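Local atomic coordinates of putative hexose oxidase (Nonomuraea sp. ATCC 39727, PDB entry 5AWV), a protein that binds FAD through two covalent links and probably oxidises a sugar of glycopeptide antibiotics such as teicoplanin. Residues A181-V186 / A193-A198; L417-A422 / Y494-H499; N143-G148 / P244-T249; G457-P462 / N484-P489; D177-V182 / D208-H213. All blocks are in the same frame, centred on the assembly; numbering follows the deposited sequence.

Contact 1: residues A181-V186 / A193-A198; sequences AVEVVV and ARVIVA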
# COMPACT_ATOMS: atom_id res chain seq x y z
N ALA A 181 -11.70 6.31 -11.18
CA ALA A 181 -12.06 5.11 -11.94
C ALA A 181 -11.07 4.03 -11.86
O ALA A 181 -9.88 4.27 -11.63
CB ALA A 181 -12.25 5.45 -13.43
N VAL A 182 -11.51 2.83 -12.16
CA VAL A 182 -10.66 1.70 -12.25
C VAL A 182 -10.95 0.92 -13.53
O VAL A 182 -12.10 0.81 -13.92
CB VAL A 182 -10.81 0.60 -11.18
CG1 VAL A 182 -10.01 0.88 -9.94
CG2 VAL A 182 -12.29 0.31 -10.81
N GLU A 183 -9.94 0.26 -14.06
CA GLU A 183 -10.03 -0.75 -15.10
C GLU A 183 -9.65 -2.07 -14.50
O GLU A 183 -8.62 -2.22 -13.89
CB GLU A 183 -9.09 -0.46 -16.28
CG GLU A 183 -9.28 -1.43 -17.45
CD GLU A 183 -8.28 -1.17 -18.62
OE1 GLU A 183 -7.05 -1.42 -18.57
OE2 GLU A 183 -8.75 -0.73 -19.63
N VAL A 184 -10.56 -3.03 -14.57
CA VAL A 184 -10.40 -4.31 -13.89
C VAL A 184 -10.68 -5.43 -14.88
O VAL A 184 -11.67 -5.35 -15.66
CB VAL A 184 -11.42 -4.45 -12.76
CG1 VAL A 184 -11.04 -5.62 -11.85
CG2 VAL A 184 -11.49 -3.15 -11.96
N VAL A 185 -9.87 -6.48 -14.80
CA VAL A 185 -10.09 -7.71 -15.52
C VAL A 185 -10.80 -8.68 -14.54
O VAL A 185 -10.26 -9.04 -13.50
CB VAL A 185 -8.81 -8.30 -16.07
CG1 VAL A 185 -9.00 -9.68 -16.63
CG2 VAL A 185 -8.21 -7.37 -17.11
N VAL A 186 -12.04 -9.00 -14.86
CA VAL A 186 -12.88 -9.89 -14.08
C VAL A 186 -13.21 -11.18 -14.85
O VAL A 186 -13.08 -11.20 -16.07
CB VAL A 186 -14.22 -9.19 -13.71
CG1 VAL A 186 -13.95 -7.96 -12.84
CG2 VAL A 186 -15.06 -8.82 -14.96
N ALA A 193 -12.59 -14.05 -19.20
CA ALA A 193 -12.07 -12.79 -18.71
C ALA A 193 -12.63 -11.64 -19.49
O ALA A 193 -12.67 -11.70 -20.71
CB ALA A 193 -10.55 -12.88 -18.77
N ARG A 194 -13.12 -10.60 -18.82
CA ARG A 194 -13.63 -9.42 -19.39
C ARG A 194 -12.97 -8.18 -18.76
O ARG A 194 -12.62 -8.23 -17.57
CB ARG A 194 -15.15 -9.31 -19.11
CG ARG A 194 -16.02 -9.80 -20.25
CD ARG A 194 -16.43 -11.24 -20.11
NE ARG A 194 -17.17 -11.72 -21.29
CZ ARG A 194 -16.64 -12.03 -22.48
NH1 ARG A 194 -15.33 -11.92 -22.74
NH2 ARG A 194 -17.45 -12.45 -23.44
N VAL A 195 -12.97 -7.06 -19.47
CA VAL A 195 -12.41 -5.83 -18.99
C VAL A 195 -13.54 -4.86 -18.75
O VAL A 195 -14.39 -4.66 -19.62
CB VAL A 195 -11.46 -5.25 -20.03
CG1 VAL A 195 -10.90 -3.89 -19.57
CG2 VAL A 195 -10.38 -6.25 -20.32
N ILE A 196 -13.53 -4.20 -17.58
CA ILE A 196 -14.50 -3.24 -17.22
C ILE A 196 -13.82 -1.95 -16.77
O ILE A 196 -12.94 -1.98 -15.91
CB ILE A 196 -15.39 -3.78 -16.09
CG1 ILE A 196 -16.16 -4.99 -16.59
CG2 ILE A 196 -16.31 -2.69 -15.57
CD1 ILE A 196 -17.19 -5.53 -15.66
N VAL A 197 -14.24 -0.81 -17.32
CA VAL A 197 -13.87 0.46 -16.78
C VAL A 197 -15.06 0.99 -15.97
O VAL A 197 -16.14 1.20 -16.52
CB VAL A 197 -13.43 1.43 -17.87
CG1 VAL A 197 -13.19 2.81 -17.28
CG2 VAL A 197 -12.18 0.96 -18.55
N ALA A 198 -14.87 1.20 -14.67
CA ALA A 198 -15.91 1.67 -13.72
C ALA A 198 -15.53 2.97 -13.09
O ALA A 198 -14.36 3.14 -12.66
CB ALA A 198 -16.13 0.54 -12.65
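Val182, Val184 and Val186 pair with Ala198, Ile196 and Arg194 through six backbone hydrogen bonds, two to each pair. All six are nearly straight, and Arg194 N lies 2.8 Å from Val186 O. Between them lie the non-hydrogen-bonded pairs Glu183 with Val197 and Val185 with Val195, where the strands come closer; Glu183 CA is 3.3 Å from Ile196 O, one of five CA-H...O contacts that supplement the ladder. The 160° between strand directions and the five residues between the strands identify a beta hairpin, formed by strands 179-187 and 193-199, the latter at the edge of the five-stranded antiparallel sheet in the FAD-binding part of the chain. Apolar contacts then divide between the two faces. On the face of Glu183 and Val185, the methylene CG of Glu183 lies 3.6 Å from Val195 CG1 and 3.9 Å from Val197 CG2. CG stands anti to the backbone N (chi1 -174°) and the chain runs on extended, carrying the carboxylate past the valines to OE1 partners outside the hairpin: Lys226 in a salt bridge, Thr67 and Thr225 in hydrogen bonds. Val185 CG2 meets Val195 CG2 at 4.0 Å, and helix 67-80 packs on Val185. On the other face, Val186 CG2 touches Ile196 CD1 at 4.0 Å, the two side chains crossing at about a right angle, while Leu209 of helix 207-212 packs against Val184, Ile196 and Ala198.

Contact 2: residues L417-A422 / Y494-H499; sequences LPQRDA and YYKGNH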
# COMPACT_ATOMS: atom_id res chain seq x y z
N LEU A 417 -14.17 2.09 2.82
CA LEU A 417 -13.57 2.30 4.17
C LEU A 417 -14.64 2.80 5.15
O LEU A 417 -15.07 3.94 5.03
CB LEU A 417 -12.45 3.31 4.10
CG LEU A 417 -11.26 3.11 3.25
CD1 LEU A 417 -10.36 4.36 3.32
CD2 LEU A 417 -10.50 1.85 3.72
N PRO A 418 -15.02 1.99 6.13
CA PRO A 418 -16.13 2.41 7.02
C PRO A 418 -15.69 3.36 8.16
O PRO A 418 -16.52 3.97 8.78
CB PRO A 418 -16.63 1.11 7.58
CG PRO A 418 -15.39 0.24 7.64
CD PRO A 418 -14.59 0.61 6.45
N GLN A 419 -14.40 3.41 8.47
CA GLN A 419 -13.90 4.16 9.62
C GLN A 419 -13.63 5.57 9.24
O GLN A 419 -12.58 5.89 8.71
CB GLN A 419 -12.62 3.51 10.21
CG GLN A 419 -12.87 2.13 10.75
CD GLN A 419 -12.61 1.01 9.74
OE1 GLN A 419 -12.31 1.24 8.57
NE2 GLN A 419 -12.63 -0.22 10.22
N ARG A 420 -14.62 6.42 9.48
CA ARG A 420 -14.60 7.80 9.07
C ARG A 420 -14.80 8.74 10.25
O ARG A 420 -15.17 9.91 10.10
CB ARG A 420 -15.62 8.04 7.94
CG ARG A 420 -15.26 7.36 6.64
CD ARG A 420 -13.98 7.91 6.01
NE ARG A 420 -13.79 7.38 4.66
CZ ARG A 420 -13.01 7.90 3.72
NH1 ARG A 420 -12.32 9.00 3.94
NH2 ARG A 420 -12.95 7.30 2.50
N ASP A 421 -14.48 8.27 11.44
CA ASP A 421 -14.33 9.19 12.59
C ASP A 421 -13.22 8.81 13.53
O ASP A 421 -13.21 9.27 14.67
CB ASP A 421 -15.64 9.45 13.34
CG ASP A 421 -15.98 8.38 14.28
OD1 ASP A 421 -15.51 7.24 14.11
OD2 ASP A 421 -16.69 8.67 15.23
N ALA A 422 -12.23 8.05 13.03
CA ALA A 422 -11.09 7.67 13.82
C ALA A 422 -10.10 8.83 13.94
O ALA A 422 -10.08 9.77 13.14
CB ALA A 422 -10.41 6.44 13.18
N TYR A 494 -13.01 -5.45 9.62
CA TYR A 494 -12.40 -4.68 8.51
C TYR A 494 -13.39 -3.74 7.80
O TYR A 494 -13.06 -2.59 7.45
CB TYR A 494 -11.77 -5.58 7.45
CG TYR A 494 -10.52 -6.17 7.93
CD1 TYR A 494 -9.35 -5.40 8.09
CD2 TYR A 494 -10.43 -7.50 8.15
CE1 TYR A 494 -8.19 -5.96 8.57
CE2 TYR A 494 -9.26 -8.06 8.66
CZ TYR A 494 -8.15 -7.29 8.85
OH TYR A 494 -7.00 -7.85 9.31
N TYR A 495 -14.60 -4.24 7.60
CA TYR A 495 -15.57 -3.54 6.72
C TYR A 495 -16.84 -3.00 7.34
O TYR A 495 -17.55 -2.25 6.68
CB TYR A 495 -15.95 -4.51 5.59
CG TYR A 495 -14.79 -5.07 4.75
CD1 TYR A 495 -13.91 -4.25 4.07
CD2 TYR A 495 -14.65 -6.39 4.61
CE1 TYR A 495 -12.94 -4.77 3.26
CE2 TYR A 495 -13.69 -6.94 3.78
CZ TYR A 495 -12.85 -6.12 3.08
OH TYR A 495 -11.92 -6.71 2.30
N LYS A 496 -17.11 -3.35 8.57
CA LYS A 496 -18.29 -2.97 9.31
C LYS A 496 -19.53 -3.11 8.45
O LYS A 496 -19.69 -4.16 7.78
CB LYS A 496 -18.08 -1.58 9.97
CG LYS A 496 -16.89 -1.44 10.93
CD LYS A 496 -16.79 -0.06 11.54
CE LYS A 496 -18.02 0.29 12.40
NZ LYS A 496 -17.99 1.67 12.83
N GLY A 497 -20.31 -2.04 8.36
CA GLY A 497 -21.59 -1.98 7.65
C GLY A 497 -21.41 -1.98 6.13
O GLY A 497 -22.39 -2.16 5.45
N ASN A 498 -20.17 -1.93 5.58
CA ASN A 498 -19.92 -2.08 4.16
C ASN A 498 -19.80 -3.54 3.70
O ASN A 498 -19.74 -3.79 2.49
CB ASN A 498 -18.67 -1.24 3.73
CG ASN A 498 -18.88 0.26 3.89
OD1 ASN A 498 -20.01 0.73 3.84
ND2 ASN A 498 -17.77 1.04 4.10
N HIS A 499 -19.73 -4.52 4.62
CA HIS A 499 -19.49 -5.82 4.22
C HIS A 499 -20.65 -6.37 3.27
O HIS A 499 -20.37 -7.06 2.28
CB HIS A 499 -19.30 -6.74 5.39
CG HIS A 499 -19.01 -8.11 4.97
ND1 HIS A 499 -19.82 -9.19 5.28
CD2 HIS A 499 -17.99 -8.59 4.26
CE1 HIS A 499 -19.30 -10.28 4.73
NE2 HIS A 499 -18.17 -9.94 4.14
O HOH W 1 -18.49 2.98 10.25
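The turn that ends helix 490-495 receives the ring of Pro418, which belongs to the loop between strands 395-402 and 424-432. Pro418 CG sits 3.4 Å from Tyr495 O, and CD faces Tyr494 O at 3.7 Å, so the two ring carbons lie against the last carbonyl oxygens of the helix. Lys496 leaves helical geometry with positive phi (44°), and its CB comes 3.9 Å from Pro418 CB. The lysine chain follows the ring, then bends at chi3 (62°) toward its polar end. There NZ donates to a water at 2.9 Å, which in turn donates to Pro418 O at 2.6 Å; NZ also forms a salt bridge with Asp467. Asn498 crosses the ring at a slant, its ND2 3.5 Å from Pro418 N, a packing contact, since this amide donates to Pro412 O and Ala416 O. Gln419 NE2 lies 3.7 Å from Tyr494 O but is hydrogen-bonded to Asp467 O. Direct contact between the segments is therefore van der Waals in kind, with the water as the polar bridge. This is a helix C-terminus of the berberine-like region, ended by a positive-phi residue and packed against the loop between strands 395-402 and 424-432.

Contact 3: residues N143-G148 / P244-T249; sequences NVTIPG and PKPPAT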
# COMPACT_ATOMS: atom_id res chain seq x y z
N ASN A 143 3.34 19.26 -10.18
CA ASN A 143 3.31 19.73 -8.80
C ASN A 143 2.06 19.27 -8.05
O ASN A 143 1.35 20.10 -7.44
CB ASN A 143 3.39 21.25 -8.84
CG ASN A 143 3.58 21.86 -7.53
OD1 ASN A 143 4.05 21.24 -6.56
ND2 ASN A 143 3.18 23.12 -7.45
N VAL A 144 1.77 17.98 -8.17
CA VAL A 144 0.65 17.34 -7.45
C VAL A 144 1.19 16.15 -6.68
O VAL A 144 2.36 15.81 -6.79
CB VAL A 144 -0.55 17.01 -8.32
CG1 VAL A 144 -1.13 18.27 -8.98
CG2 VAL A 144 -0.24 15.93 -9.40
N THR A 145 0.32 15.54 -5.89
CA THR A 145 0.60 14.33 -5.19
C THR A 145 -0.68 13.57 -4.88
O THR A 145 -1.79 14.04 -5.15
CB THR A 145 1.38 14.67 -3.89
OG1 THR A 145 2.09 13.52 -3.43
CG2 THR A 145 0.46 15.31 -2.78
N ILE A 146 -0.53 12.37 -4.30
CA ILE A 146 -1.67 11.75 -3.64
C ILE A 146 -1.33 11.46 -2.18
O ILE A 146 -0.16 11.20 -1.89
CB ILE A 146 -2.15 10.47 -4.36
CG1 ILE A 146 -1.05 9.36 -4.34
CG2 ILE A 146 -2.66 10.79 -5.77
CD1 ILE A 146 -1.47 8.02 -4.96
N PRO A 147 -2.34 11.41 -1.28
CA PRO A 147 -2.06 11.28 0.14
C PRO A 147 -1.93 9.83 0.57
O PRO A 147 -2.76 9.28 1.31
CB PRO A 147 -3.26 11.96 0.76
CG PRO A 147 -4.36 11.65 -0.19
CD PRO A 147 -3.75 11.80 -1.50
N GLY A 148 -0.89 9.21 0.11
CA GLY A 148 -0.66 7.81 0.30
C GLY A 148 0.42 7.54 1.27
O GLY A 148 0.77 8.43 2.05
N PRO A 244 -4.18 16.93 -5.23
CA PRO A 244 -3.67 17.85 -4.17
C PRO A 244 -2.25 18.36 -4.44
O PRO A 244 -1.43 17.65 -5.02
CB PRO A 244 -3.63 16.97 -2.95
CG PRO A 244 -4.72 15.98 -3.19
CD PRO A 244 -4.70 15.67 -4.64
N LYS A 245 -2.03 19.62 -4.14
CA LYS A 245 -0.75 20.22 -4.30
C LYS A 245 0.05 19.95 -3.04
O LYS A 245 -0.43 20.29 -1.98
CB LYS A 245 -0.93 21.72 -4.49
CG LYS A 245 0.42 22.47 -4.72
CD LYS A 245 0.25 23.99 -4.99
CE LYS A 245 -0.94 24.33 -5.93
NZ LYS A 245 -0.64 24.88 -7.31
N PRO A 246 1.23 19.28 -3.14
CA PRO A 246 1.96 19.08 -1.86
C PRO A 246 2.48 20.42 -1.26
O PRO A 246 2.58 21.44 -1.96
CB PRO A 246 3.15 18.18 -2.26
CG PRO A 246 3.46 18.65 -3.64
CD PRO A 246 2.09 18.94 -4.28
N PRO A 247 2.74 20.43 0.03
CA PRO A 247 3.37 21.59 0.60
C PRO A 247 4.79 21.77 -0.02
O PRO A 247 5.50 20.75 -0.20
CB PRO A 247 3.53 21.24 2.09
CG PRO A 247 3.11 19.87 2.22
CD PRO A 247 2.41 19.40 1.01
N ALA A 248 5.18 23.00 -0.28
CA ALA A 248 6.55 23.28 -0.70
C ALA A 248 7.58 22.81 0.31
O ALA A 248 8.60 22.20 -0.06
CB ALA A 248 6.71 24.76 -0.92
N THR A 249 7.26 23.01 1.61
CA THR A 249 8.14 22.66 2.70
C THR A 249 7.37 22.19 3.92
O THR A 249 6.20 22.53 4.08
CB THR A 249 9.03 23.84 3.15
OG1 THR A 249 8.20 24.84 3.62
CG2 THR A 249 9.83 24.43 2.01
O HOH W 2 -0.31 22.01 -8.54
O HOH W 3 4.25 22.31 -4.04
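Thr145 N donates to Pro244 O at 2.9 Å, nearly along the C=O axis though with a bent N-H...O angle of 139°, and the closest CA pair of the two loops is Val144 and Lys245. The same carbonyl oxygen lies 3.2 Å from Val144 CA, a CA-H...O contact. Three side chains of 244-249 then line up against 143-145. The Pro244 ring puts CD 3.4 Å from Thr145 O, a buried oxygen that has no hydrogen-bonding partner in the model. Pro246 reaches inward, CD meeting Asn143 O at 3.4 Å and CB meeting Thr145 CG2 at 4.0 Å; that methyl is held between the backbone N and the carbonyl carbon because OG1 stands anti to the N (chi1 -159°). Asn143, just past the end of helix 131-142, carries its amide across Lys245 and Pro246: ND2 lies against the CG and CD methylenes of the lysine, and OD1 lies beside the Pro246 ring. One water donates to both Asn143 OD1, at 2.7 Å, and Pro246 O, at 2.8 Å, while a second contacts Asn143 O and Lys245 NZ. Tyr135 and Tyr139 of helix 131-142 cover Thr145 and Pro246 respectively, and neighbouring subunits reach the outer side, with Arg41 of the second subunit against Asn143 and Asp234 of the third against Lys245. The chemistry implies a join made chiefly by proline rings on backbone oxygens: prolines limit the N-H donors of 244-247, one direct hydrogen bond spans the gap, and two waters link Asn143 to Lys245 and Pro246, leaving Thr145 O without a partner.

Contact 4: residues G457-P462 / N484-P489; sequences GGVPVP and NTSGVP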
# COMPACT_ATOMS: atom_id res chain seq x y z
N GLY A 457 -12.93 -9.74 23.52
CA GLY A 457 -12.54 -10.99 22.89
C GLY A 457 -11.18 -11.00 22.19
O GLY A 457 -10.92 -11.82 21.31
N GLY A 458 -10.26 -10.13 22.60
CA GLY A 458 -8.93 -10.14 21.99
C GLY A 458 -8.78 -9.35 20.68
O GLY A 458 -7.68 -9.34 20.14
N VAL A 459 -9.83 -8.61 20.27
CA VAL A 459 -9.78 -7.90 19.02
C VAL A 459 -10.46 -6.60 19.13
O VAL A 459 -11.28 -6.41 20.03
CB VAL A 459 -10.43 -8.71 17.83
CG1 VAL A 459 -9.73 -10.05 17.63
CG2 VAL A 459 -11.92 -8.90 18.01
N PRO A 460 -10.15 -5.68 18.18
CA PRO A 460 -10.70 -4.31 18.30
C PRO A 460 -12.14 -4.19 17.78
O PRO A 460 -12.40 -3.49 16.82
CB PRO A 460 -9.68 -3.46 17.46
CG PRO A 460 -9.23 -4.41 16.41
CD PRO A 460 -9.03 -5.70 17.24
N VAL A 461 -13.09 -4.83 18.46
CA VAL A 461 -14.47 -4.75 18.13
C VAL A 461 -14.86 -3.30 18.15
O VAL A 461 -14.53 -2.57 19.12
CB VAL A 461 -15.38 -5.51 19.16
CG1 VAL A 461 -16.85 -5.33 18.84
CG2 VAL A 461 -15.03 -6.96 19.12
N PRO A 462 -15.55 -2.84 17.09
CA PRO A 462 -16.09 -1.50 17.13
C PRO A 462 -16.91 -1.15 18.33
O PRO A 462 -17.96 -1.77 18.60
CB PRO A 462 -16.84 -1.34 15.80
CG PRO A 462 -16.15 -2.26 14.89
CD PRO A 462 -15.73 -3.44 15.74
N ASN A 484 -9.38 -14.74 17.99
CA ASN A 484 -10.54 -13.90 18.04
C ASN A 484 -11.64 -14.62 18.76
O ASN A 484 -12.33 -15.45 18.13
CB ASN A 484 -10.95 -13.46 16.59
CG ASN A 484 -12.19 -12.60 16.55
OD1 ASN A 484 -12.86 -12.37 17.55
ND2 ASN A 484 -12.53 -12.16 15.41
N THR A 485 -11.93 -14.22 20.00
CA THR A 485 -13.00 -14.81 20.75
C THR A 485 -14.15 -13.88 20.95
O THR A 485 -15.00 -14.14 21.78
CB THR A 485 -12.53 -15.33 22.14
OG1 THR A 485 -12.04 -14.25 22.96
CG2 THR A 485 -11.42 -16.36 22.00
N SER A 486 -14.32 -12.85 20.13
CA SER A 486 -15.38 -11.89 20.33
C SER A 486 -16.73 -12.33 19.80
O SER A 486 -17.72 -11.65 20.03
CB SER A 486 -14.98 -10.59 19.59
OG SER A 486 -14.83 -10.90 18.20
N GLY A 487 -16.77 -13.35 18.94
CA GLY A 487 -17.92 -13.60 18.13
C GLY A 487 -18.13 -12.62 16.99
O GLY A 487 -19.14 -12.70 16.33
N VAL A 488 -17.19 -11.71 16.71
CA VAL A 488 -17.33 -10.78 15.59
C VAL A 488 -16.42 -11.30 14.47
O VAL A 488 -15.25 -11.49 14.68
CB VAL A 488 -16.92 -9.38 15.99
CG1 VAL A 488 -17.13 -8.36 14.86
CG2 VAL A 488 -17.79 -8.93 17.16
N PRO A 489 -17.01 -11.64 13.33
CA PRO A 489 -16.19 -12.11 12.26
C PRO A 489 -15.19 -11.07 11.71
O PRO A 489 -15.40 -9.86 11.84
CB PRO A 489 -17.21 -12.54 11.19
CG PRO A 489 -18.47 -11.96 11.56
CD PRO A 489 -18.41 -11.49 12.97
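Val459 and Asn484 meet at about a right angle, the valine methyls resting on the asparagine side chain. Traced outward, Asn484 CB lies 3.8 Å from Val459 CG1, and CG, anti to its own backbone N (chi1 178°), is 3.7 Å from the same methyl. At the fork OD1 approaches Val459 CG2 at 3.6 Å while accepting two hydrogen bonds in its carbonyl plane, from Ser486 N, which makes an Asx turn, and from Ser486 OG, set on a lone pair. The other branch, ND2, donates to Val488 O and also to Leu478 O outside the segments. Both ends of the amide are thus gripped, which fixes which way round it lies. Ser486 OG passes the network on by accepting from Val488 N at 2.9 Å, an ST turn, and Val459 CG2 touches this hydroxyl at 3.5 Å. The apolar patch continues with Val461 CG2, 3.7 Å from Ser486 CB and 3.9 Å from Val488 CG2. At the other end the loops are joined directly by Thr485 N, which donates to Gly457 O at 2.9 Å with an N-H...O angle of 161°. Gly457 has positive phi (68°), and a CB there would collide with Ser486 N, so the close backbone approach depends on its lacking a side chain. Both segments belong to the long connection between helices 438-452 and 490-495. Leu493 of helix 490-495 packs against Val459, Asn484 and Val488, and Pro489 occupies the N-cap position of that helix, so the 484-489 loop leads straight into it, with 457-462 packed alongside.

Contact 5: residues D177-V182 / D208-H213; sequences DYLYAV and DLWWAH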
# COMPACT_ATOMS: atom_id res chain seq x y z
N ASP A 177 -10.22 8.76 -1.75
CA ASP A 177 -11.07 9.91 -1.91
C ASP A 177 -10.73 10.65 -3.23
O ASP A 177 -11.48 11.57 -3.66
CB ASP A 177 -10.95 10.82 -0.64
CG ASP A 177 -11.43 10.07 0.65
OD1 ASP A 177 -12.37 9.20 0.47
OD2 ASP A 177 -10.87 10.31 1.77
N TYR A 178 -9.65 10.22 -3.89
CA TYR A 178 -9.25 10.67 -5.23
C TYR A 178 -9.45 9.60 -6.32
O TYR A 178 -9.05 9.83 -7.46
CB TYR A 178 -7.81 11.22 -5.23
CG TYR A 178 -7.70 12.32 -4.21
CD1 TYR A 178 -8.05 13.63 -4.53
CD2 TYR A 178 -7.46 12.02 -2.89
CE1 TYR A 178 -8.04 14.60 -3.56
CE2 TYR A 178 -7.45 13.01 -1.91
CZ TYR A 178 -7.80 14.29 -2.23
OH TYR A 178 -7.82 15.34 -1.30
N LEU A 179 -10.03 8.46 -6.00
CA LEU A 179 -10.18 7.37 -6.99
C LEU A 179 -11.37 7.66 -7.89
O LEU A 179 -12.54 7.58 -7.48
CB LEU A 179 -10.28 6.03 -6.35
CG LEU A 179 -10.42 4.87 -7.37
CD1 LEU A 179 -9.22 4.65 -8.28
CD2 LEU A 179 -10.76 3.61 -6.67
N TYR A 180 -11.07 8.01 -9.13
CA TYR A 180 -12.14 8.41 -10.09
C TYR A 180 -12.63 7.18 -10.81
O TYR A 180 -13.84 7.02 -11.02
CB TYR A 180 -11.63 9.51 -11.07
CG TYR A 180 -12.60 9.79 -12.16
CD1 TYR A 180 -13.78 10.47 -11.89
CD2 TYR A 180 -12.37 9.32 -13.49
CE1 TYR A 180 -14.74 10.69 -12.91
CE2 TYR A 180 -13.29 9.57 -14.50
CZ TYR A 180 -14.48 10.25 -14.18
OH TYR A 180 -15.44 10.54 -15.11
N ALA A 181 -11.70 6.31 -11.18
CA ALA A 181 -12.06 5.11 -11.94
C ALA A 181 -11.07 4.03 -11.86
O ALA A 181 -9.88 4.27 -11.63
CB ALA A 181 -12.25 5.45 -13.43
N VAL A 182 -11.51 2.83 -12.16
CA VAL A 182 -10.66 1.70 -12.25
C VAL A 182 -10.95 0.92 -13.53
O VAL A 182 -12.10 0.81 -13.92
CB VAL A 182 -10.81 0.60 -11.18
CG1 VAL A 182 -10.01 0.88 -9.94
CG2 VAL A 182 -12.29 0.31 -10.81
N ASP A 208 -20.91 0.16 -8.70
CA ASP A 208 -20.64 -0.84 -7.67
C ASP A 208 -19.19 -1.38 -7.65
O ASP A 208 -18.57 -1.48 -6.58
CB ASP A 208 -21.67 -1.96 -7.60
CG ASP A 208 -21.77 -2.83 -8.91
OD1 ASP A 208 -21.32 -2.35 -10.00
OD2 ASP A 208 -22.29 -4.00 -8.81
N LEU A 209 -18.65 -1.75 -8.82
CA LEU A 209 -17.27 -2.14 -8.96
C LEU A 209 -16.25 -1.05 -8.57
O LEU A 209 -15.21 -1.40 -7.96
CB LEU A 209 -16.94 -2.67 -10.38
CG LEU A 209 -15.60 -3.36 -10.57
CD1 LEU A 209 -15.57 -4.64 -9.76
CD2 LEU A 209 -15.37 -3.68 -12.03
N TRP A 210 -16.47 0.17 -9.00
CA TRP A 210 -15.65 1.35 -8.69
C TRP A 210 -15.69 1.43 -7.12
O TRP A 210 -14.69 1.53 -6.45
CB TRP A 210 -16.22 2.64 -9.26
CG TRP A 210 -15.73 3.81 -8.51
CD1 TRP A 210 -14.49 4.35 -8.62
CD2 TRP A 210 -16.40 4.51 -7.43
NE1 TRP A 210 -14.35 5.35 -7.68
CE2 TRP A 210 -15.49 5.45 -6.92
CE3 TRP A 210 -17.66 4.42 -6.84
CZ2 TRP A 210 -15.81 6.35 -5.90
CZ3 TRP A 210 -17.98 5.26 -5.82
CH2 TRP A 210 -17.04 6.23 -5.33
N TRP A 211 -16.91 1.48 -6.57
CA TRP A 211 -17.06 1.60 -5.12
C TRP A 211 -16.27 0.48 -4.32
O TRP A 211 -15.58 0.80 -3.34
CB TRP A 211 -18.57 1.62 -4.70
CG TRP A 211 -18.79 1.70 -3.21
CD1 TRP A 211 -18.86 2.81 -2.46
CD2 TRP A 211 -18.83 0.61 -2.32
NE1 TRP A 211 -19.10 2.48 -1.12
CE2 TRP A 211 -19.00 1.13 -1.01
CE3 TRP A 211 -18.79 -0.76 -2.50
CZ2 TRP A 211 -19.17 0.31 0.11
CZ3 TRP A 211 -18.91 -1.60 -1.36
CH2 TRP A 211 -19.15 -1.05 -0.09
N ALA A 212 -16.26 -0.75 -4.78
CA ALA A 212 -15.62 -1.77 -4.07
C ALA A 212 -14.09 -1.57 -4.01
O ALA A 212 -13.41 -2.16 -3.14
CB ALA A 212 -15.92 -3.09 -4.64
N HIS A 213 -13.55 -0.86 -4.99
CA HIS A 213 -12.13 -0.57 -5.04
C HIS A 213 -11.72 0.65 -4.26
O HIS A 213 -10.52 1.00 -4.30
CB HIS A 213 -11.67 -0.48 -6.49
CG HIS A 213 -11.61 -1.80 -7.17
ND1 HIS A 213 -12.68 -2.36 -7.84
CD2 HIS A 213 -10.62 -2.71 -7.19
CE1 HIS A 213 -12.34 -3.57 -8.24
NE2 HIS A 213 -11.09 -3.79 -7.87
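Trp210 NE1 donates to Leu179 O at 2.9 Å, with an N-H...O angle of 156°, and this bond marks the close part of the contact between strand 179-187 and helix 207-212. The oxygen lies at the indole edge, near the ring plane, whereas the N-H approaches from above the carbonyl plane, 51° out of it, and so is not on a lone pair. Trp210 CG stands anti to the backbone N (chi1 157°), which carries the indole from the flank of the helix across to the strand; CD1 reaches 3.6 Å from Tyr180 O. The leucine and the indole run alongside one another in opposite senses, and on the far end of the leucine CD2 touches His213 O at 3.5 Å. Around Val182 the contact is by packing alone, without polar grip: CG2 lies 4.0 Å from His213 ND1 and 4.1 Å from Trp210 CA, the valine and histidine crossing at about a right angle. ND1 is turned back to its own helix, donating to Leu209 O at 2.7 Å with that oxygen in the imidazole plane, a bond that fixes the ring rotation. The looser, more open margin is at Tyr180, which is partly exposed: its CB is directed away from the helix and its hydroxyl bonds to Glu201. Opposite Trp228 the strand holds two residues, Tyr180 and Ala181, a classic beta bulge. His213 packs on the FAD-binding Val224, its side chain about 6 Å from the bound flavin nucleotide at nearest atoms: a helix laid over a sheet in the FAD-binding part of a PCMH-type flavoprotein.

From the N terminus, the 143-148 loop opens contact 3, which closes only at 244-249. Within that span both contact 5 and contact 1 start from strand 179-187: contact 1 closes first, as a hairpin at 193-198, and contact 5 next, at helix 207-212. The two share Ala181 and Val182, and the helix of contact 5 covers the hairpin. Tyr178 of contact 5 touches Pro147 and Pro244 of contact 3. Later, contact 2 spans 417-422 to 494-499 and encloses contact 4, the two meeting where Lys496 packs on Pro462. A salt bridge from Arg420 to Asp177 ties contact 2 to contact 5, joining the loop before strand 424-432 to the FAD-binding part.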